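Local coordinates for Rev protein (Borrelia burgdorferi, PDB 5EQZ), which is of unknown function but is a mostly helical, plasmid-encoded protein, probably a lipoprotein, of the Lyme disease spirochaete, at residues T85-T90 with N129-I134. Numbering follows the deposited sequence.
Sequences TIENIT and NAVEQI
In the elongated all-helical bundle of this protein, the C-terminal end of helix 55-88 packs against helix 122-142 through Ile-86, Glu-87, Ala-130, Val-131 and Ile-134. The contact is made by van der Waals packing, mostly between aliphatic groups, and no hydrogen bond crosses it. Ile-86 carries the buried part: its CG1 lies anti to the carbonyl carbon (chi1 -69°), and chi2 of 171° carries CD1 on in the extended direction, to 3.8 Å from Ala-130 CB. The same methyl meets Ile-134 tip to tip, CD1 to CD1 at 4.0 Å. Ala-130 and Ile-134 lie one helical turn apart, so both can present a methyl to one isoleucine; the small alanine lets the long side chain come in close to the helix, while the longer CG1-CD1 arm of Ile-134 reaches out to meet it. Ile-134 also packs on Leu-79 and Lys-83, farther back along helix 55-88, and Ile-86 also touches Glu-104 of helix 95-107, so a third helix borders the contact. The outer side of the contact belongs to Val-131, whose CG2 lies 4.2 Å from Ile-86 CG2. Glu-87 suits this exposed margin because its aliphatic stem can cover an apolar neighbour while its carboxylate stays at the surface. The glutamate crosses the valine at about a right angle, with Glu-87 CG 3.8 Å from Val-131 CG2 and Glu-87 OE2 4.1 Å from Val-131 CG1.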
loop_
_atom_site.group_PDB
_atom_site.type_symbol
_atom_site.label_atom_id
_atom_site.label_comp_id
_atom_site.label_asym_id
_atom_site.label_seq_id
_atom_site.Cartn_x
_atom_site.Cartn_y
_atom_site.Cartn_z
ATOM N N THR A 85 7.019 15.050 -3.164
ATOM C CA THR A 85 7.490 15.922 -2.090
ATOM C C THR A 85 8.981 15.754 -1.838
ATOM O O THR A 85 9.718 16.739 -1.762
ATOM C CB THR A 85 6.711 15.636 -0.808
ATOM O OG1 THR A 85 5.325 15.927 -1.031
ATOM C CG2 THR A 85 7.237 16.497 0.333
ATOM N N ILE A 86 9.442 14.509 -1.685
ATOM C CA ILE A 86 10.861 14.281 -1.395
ATOM C C ILE A 86 11.725 14.826 -2.519
ATOM O O ILE A 86 12.742 15.490 -2.277
ATOM C CB ILE A 86 11.127 12.783 -1.159
ATOM C CG1 ILE A 86 10.484 12.316 0.154
ATOM C CG2 ILE A 86 12.612 12.477 -1.205
ATOM C CD1 ILE A 86 10.509 10.804 0.338
ATOM N N GLU A 87 11.330 14.569 -3.769
ATOM C CA GLU A 87 12.109 15.070 -4.900
ATOM C C GLU A 87 12.201 16.586 -4.904
ATOM O O GLU A 87 13.238 17.144 -5.283
ATOM C CB GLU A 87 11.500 14.589 -6.215
ATOM C CG GLU A 87 11.733 13.128 -6.511
ATOM C CD GLU A 87 11.062 12.700 -7.791
ATOM O OE1 GLU A 87 10.096 13.377 -8.212
ATOM O OE2 GLU A 87 11.505 11.692 -8.378
ATOM N N ASN A 88 11.140 17.271 -4.485
ATOM C CA ASN A 88 11.084 18.724 -4.586
ATOM C C ASN A 88 11.680 19.457 -3.390
ATOM O O ASN A 88 11.717 20.692 -3.403
ATOM C CB ASN A 88 9.645 19.182 -4.789
ATOM C CG ASN A 88 9.117 18.829 -6.160
ATOM O OD1 ASN A 88 7.959 19.091 -6.470
ATOM N ND2 ASN A 88 9.962 18.248 -6.995
ATOM N N ILE A 89 12.131 18.750 -2.354
ATOM C CA ILE A 89 12.842 19.420 -1.269
ATOM C C ILE A 89 14.129 20.023 -1.821
ATOM O O ILE A 89 14.869 19.374 -2.569
ATOM C CB ILE A 89 13.116 18.443 -0.116
ATOM C CG1 ILE A 89 11.801 18.010 0.542
ATOM C CG2 ILE A 89 14.064 19.079 0.899
ATOM C CD1 ILE A 89 11.957 16.894 1.541
ATOM N N THR A 90 14.395 21.273 -1.462
ATOM C CA THR A 90 15.440 22.056 -2.139
ATOM C C THR A 90 16.803 21.964 -1.456
ATOM O O THR A 90 17.771 21.474 -2.044
ATOM C CB THR A 90 14.981 23.508 -2.251
ATOM O OG1 THR A 90 14.275 23.869 -1.055
ATOM C CG2 THR A 90 14.067 23.666 -3.436
ATOM N N ASN A 129 17.766 7.344 -1.974
ATOM C CA ASN A 129 17.373 6.072 -1.382
ATOM C C ASN A 129 15.855 5.993 -1.242
ATOM O O ASN A 129 15.234 4.999 -1.636
ATOM C CB ASN A 129 18.066 5.898 -0.026
ATOM C CG ASN A 129 17.776 4.548 0.622
ATOM O OD1 ASN A 129 17.242 3.639 -0.013
ATOM N ND2 ASN A 129 18.116 4.421 1.895
ATOM N N ALA A 130 15.241 7.051 -0.702
ATOM C CA ALA A 130 13.795 7.056 -0.488
ATOM C C ALA A 130 13.039 6.891 -1.801
ATOM O O ALA A 130 12.074 6.115 -1.876
ATOM C CB ALA A 130 13.380 8.352 0.214
ATOM N N VAL A 131 13.468 7.595 -2.854
ATOM C CA VAL A 131 12.749 7.509 -4.122
ATOM C C VAL A 131 12.927 6.131 -4.748
ATOM O O VAL A 131 12.001 5.592 -5.363
ATOM C CB VAL A 131 13.196 8.634 -5.071
ATOM C CG1 VAL A 131 12.771 8.329 -6.506
ATOM C CG2 VAL A 131 12.608 9.961 -4.618
ATOM N N GLU A 132 14.115 5.531 -4.601
ATOM C CA GLU A 132 14.339 4.207 -5.176
ATOM C C GLU A 132 13.463 3.163 -4.493
ATOM O O GLU A 132 12.894 2.287 -5.162
ATOM C CB GLU A 132 15.825 3.833 -5.089
ATOM N N GLN A 133 13.300 3.268 -3.169
ATOM C CA GLN A 133 12.423 2.339 -2.459
ATOM C C GLN A 133 10.958 2.572 -2.803
ATOM O O GLN A 133 10.201 1.612 -2.998
ATOM C CB GLN A 133 12.634 2.462 -0.955
ATOM C CG GLN A 133 13.942 1.911 -0.469
ATOM C CD GLN A 133 13.910 1.669 1.021
ATOM O OE1 GLN A 133 13.115 0.873 1.506
ATOM N NE2 GLN A 133 14.747 2.383 1.763
ATOM N N ILE A 134 10.535 3.837 -2.872
ATOM C CA ILE A 134 9.145 4.137 -3.208
ATOM C C ILE A 134 8.818 3.636 -4.609
ATOM O O ILE A 134 7.723 3.107 -4.861
ATOM C CB ILE A 134 8.884 5.648 -3.057
ATOM C CG1 ILE A 134 8.866 6.038 -1.577
ATOM C CG2 ILE A 134 7.586 6.071 -3.750
ATOM C CD1 ILE A 134 8.856 7.544 -1.343
#